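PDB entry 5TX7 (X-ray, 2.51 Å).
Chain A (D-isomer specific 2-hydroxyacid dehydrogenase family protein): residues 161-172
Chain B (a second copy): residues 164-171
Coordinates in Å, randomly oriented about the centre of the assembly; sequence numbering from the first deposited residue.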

# COMPACT_ATOMS: atom_id res chain seq x y z
N ARG A 161 -14.69 -4.71 -8.37
CA ARG A 161 -14.61 -6.09 -7.90
C ARG A 161 -13.22 -6.45 -7.41
O ARG A 161 -13.10 -7.19 -6.42
CB ARG A 161 -14.97 -7.06 -9.01
CG ARG A 161 -16.45 -7.05 -9.36
CD ARG A 161 -16.67 -7.70 -10.70
NE ARG A 161 -18.01 -7.48 -11.21
CZ ARG A 161 -18.45 -7.94 -12.38
NH1 ARG A 161 -17.63 -8.64 -13.17
NH2 ARG A 161 -19.70 -7.70 -12.76
N ARG A 162 -12.20 -5.95 -8.10
CA ARG A 162 -10.79 -6.12 -7.69
C ARG A 162 -10.56 -5.45 -6.34
O ARG A 162 -9.99 -6.05 -5.43
CB ARG A 162 -9.85 -5.55 -8.75
CG ARG A 162 -8.42 -5.98 -8.65
CD ARG A 162 -8.29 -7.42 -9.10
NE ARG A 162 -7.96 -8.24 -7.97
CZ ARG A 162 -8.10 -9.56 -7.95
NH1 ARG A 162 -7.79 -10.22 -6.84
NH2 ARG A 162 -8.53 -10.24 -9.01
N VAL A 163 -11.04 -4.22 -6.20
CA VAL A 163 -10.93 -3.54 -4.93
C VAL A 163 -11.58 -4.36 -3.81
O VAL A 163 -11.04 -4.46 -2.71
CB VAL A 163 -11.51 -2.11 -5.00
CG1 VAL A 163 -11.70 -1.53 -3.60
CG2 VAL A 163 -10.62 -1.22 -5.82
N GLY A 164 -12.73 -4.96 -4.10
CA GLY A 164 -13.43 -5.78 -3.12
C GLY A 164 -12.66 -7.03 -2.72
O GLY A 164 -12.60 -7.36 -1.54
N ARG A 165 -12.06 -7.72 -3.68
CA ARG A 165 -11.26 -8.91 -3.33
C ARG A 165 -10.07 -8.52 -2.41
O ARG A 165 -9.79 -9.20 -1.41
CB ARG A 165 -10.82 -9.70 -4.58
N ILE A 166 -9.41 -7.42 -2.72
CA ILE A 166 -8.27 -6.97 -1.93
C ILE A 166 -8.74 -6.61 -0.53
O ILE A 166 -8.16 -7.08 0.47
CB ILE A 166 -7.54 -5.79 -2.61
CG1 ILE A 166 -6.90 -6.27 -3.92
CG2 ILE A 166 -6.48 -5.23 -1.68
CD1 ILE A 166 -6.53 -5.15 -4.88
N ALA A 167 -9.80 -5.81 -0.46
CA ALA A 167 -10.40 -5.42 0.83
C ALA A 167 -10.71 -6.61 1.72
O ALA A 167 -10.37 -6.63 2.92
CB ALA A 167 -11.68 -4.61 0.60
N ASN A 168 -11.37 -7.61 1.14
CA ASN A 168 -11.65 -8.83 1.87
C ASN A 168 -10.38 -9.45 2.46
O ASN A 168 -10.34 -9.78 3.64
CB ASN A 168 -12.34 -9.85 0.98
CG ASN A 168 -12.49 -11.21 1.68
OD1 ASN A 168 -13.35 -11.37 2.56
ND2 ASN A 168 -11.65 -12.17 1.31
N ALA A 169 -9.34 -9.56 1.65
CA ALA A 169 -8.09 -10.16 2.09
C ALA A 169 -7.40 -9.36 3.20
O ALA A 169 -6.72 -9.93 4.03
CB ALA A 169 -7.15 -10.35 0.92
N LEU A 170 -7.59 -8.04 3.22
CA LEU A 170 -7.12 -7.22 4.33
C LEU A 170 -8.03 -7.27 5.59
O LEU A 170 -7.85 -6.46 6.50
CB LEU A 170 -6.98 -5.76 3.87
CG LEU A 170 -5.93 -5.49 2.81
CD1 LEU A 170 -6.30 -4.23 2.08
CD2 LEU A 170 -4.52 -5.38 3.39
N GLY A 171 -9.01 -8.17 5.63
CA GLY A 171 -9.93 -8.29 6.77
C GLY A 171 -11.06 -7.28 6.85
O GLY A 171 -11.64 -7.11 7.91
N MET A 172 -11.39 -6.62 5.73
CA MET A 172 -12.48 -5.65 5.70
C MET A 172 -13.77 -6.34 5.28
O MET A 172 -13.76 -7.31 4.53
CB MET A 172 -12.19 -4.51 4.71
CG MET A 172 -10.88 -3.81 4.89
SD MET A 172 -10.55 -2.46 3.74
CE MET A 172 -11.63 -1.23 4.48
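Chain B, residues 164-171: GRIANALG

The contact between the two copies is centred on a pair of alanines: CB of Ala A169 lies 3.3 Å from CB of Ala B169, a very short approach for two methyl groups. It is set by two helices that end close to this point. Chain B is helical from Gly B164 to Ala B169, and this segment, which begins earlier in the chain, runs almost exactly antiparallel to the helix Arg A161 to Ala A169. The angle between their N-to-C directions is 176° and the axes approach to 8.9 Å. The register is reciprocal: CA of Ile A166 lies 5.5 Å from CA of Ala B169, and CA of Ala A169 lies 5.5 Å from CA of Ile B166.

The isoleucines and leucines extend the apolar patch. CD1 of Ile A166 reaches CD2 of Leu B170 at 3.7 Å, and CD1 of Ile B166 meets CD2 of Leu A170 at 3.9 Å. Both leucines direct CA-to-CB away from the partner, yet the ends of their m,t side chains come nearer to it. In chain B, Leu B170 is the first residue to leave helical phi/psi, and Gly B171 follows with a phi of 78°; its N is hydrogen-bonded to O of Asn B168 at 2.9 Å.

At the polar edge, arginines approach carbonyl groups at the helix ends. NH1 of Arg A162 donates a weak hydrogen bond to O of Ala B169, 2.6 Å away, with the oxygen near the guanidinium plane. From chain B, the extended Arg B165 donates a weak bond from NH1 to O of Asn A168 at 3.4 Å. O of Ala A169 is nearer that NH1, at 2.8 Å, but lies over the guanidinium face, where the angle is too poor for a hydrogen bond. Arg A165 is modelled only to CB.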

# COMPACT_ATOMS: atom_id res chain seq x y z
N GLY B 164 1.17 -13.59 2.79
CA GLY B 164 0.86 -14.45 1.65
C GLY B 164 -0.58 -14.37 1.20
O GLY B 164 -0.84 -14.31 0.01
N ARG B 165 -1.53 -14.35 2.13
CA ARG B 165 -2.94 -14.23 1.74
C ARG B 165 -3.19 -12.90 1.01
O ARG B 165 -3.87 -12.87 -0.03
CB ARG B 165 -3.88 -14.44 2.95
CG ARG B 165 -5.31 -13.93 2.75
CD ARG B 165 -6.29 -14.45 3.80
NE ARG B 165 -7.28 -13.42 4.16
CZ ARG B 165 -7.31 -12.71 5.30
NH1 ARG B 165 -8.27 -11.81 5.48
NH2 ARG B 165 -6.41 -12.89 6.26
N ILE B 166 -2.59 -11.82 1.50
CA ILE B 166 -2.77 -10.52 0.87
C ILE B 166 -2.16 -10.53 -0.52
O ILE B 166 -2.81 -10.14 -1.50
CB ILE B 166 -2.19 -9.39 1.74
CG1 ILE B 166 -3.01 -9.26 3.04
CG2 ILE B 166 -2.23 -8.06 1.00
CD1 ILE B 166 -2.31 -8.52 4.16
N ALA B 167 -0.92 -11.01 -0.61
CA ALA B 167 -0.21 -11.12 -1.90
C ALA B 167 -1.03 -11.88 -2.94
O ALA B 167 -1.16 -11.43 -4.10
CB ALA B 167 1.12 -11.82 -1.71
N ASN B 168 -1.58 -13.02 -2.54
CA ASN B 168 -2.43 -13.79 -3.43
C ASN B 168 -3.58 -12.95 -3.96
O ASN B 168 -3.83 -12.91 -5.15
CB ASN B 168 -3.00 -15.03 -2.72
CG ASN B 168 -4.03 -15.75 -3.56
OD1 ASN B 168 -3.69 -16.45 -4.54
ND2 ASN B 168 -5.30 -15.56 -3.21
N ALA B 169 -4.26 -12.23 -3.06
CA ALA B 169 -5.40 -11.42 -3.44
C ALA B 169 -5.02 -10.27 -4.36
O ALA B 169 -5.83 -9.86 -5.18
CB ALA B 169 -6.11 -10.91 -2.21
N LEU B 170 -3.80 -9.76 -4.26
CA LEU B 170 -3.29 -8.77 -5.23
C LEU B 170 -2.84 -9.37 -6.58
O LEU B 170 -2.27 -8.65 -7.41
CB LEU B 170 -2.12 -7.99 -4.62
CG LEU B 170 -2.44 -7.12 -3.42
CD1 LEU B 170 -1.18 -6.93 -2.61
CD2 LEU B 170 -3.00 -5.77 -3.85
N GLY B 171 -3.08 -10.67 -6.80
CA GLY B 171 -2.67 -11.34 -8.05
C GLY B 171 -1.20 -11.73 -8.14
O GLY B 171 -0.68 -11.91 -9.25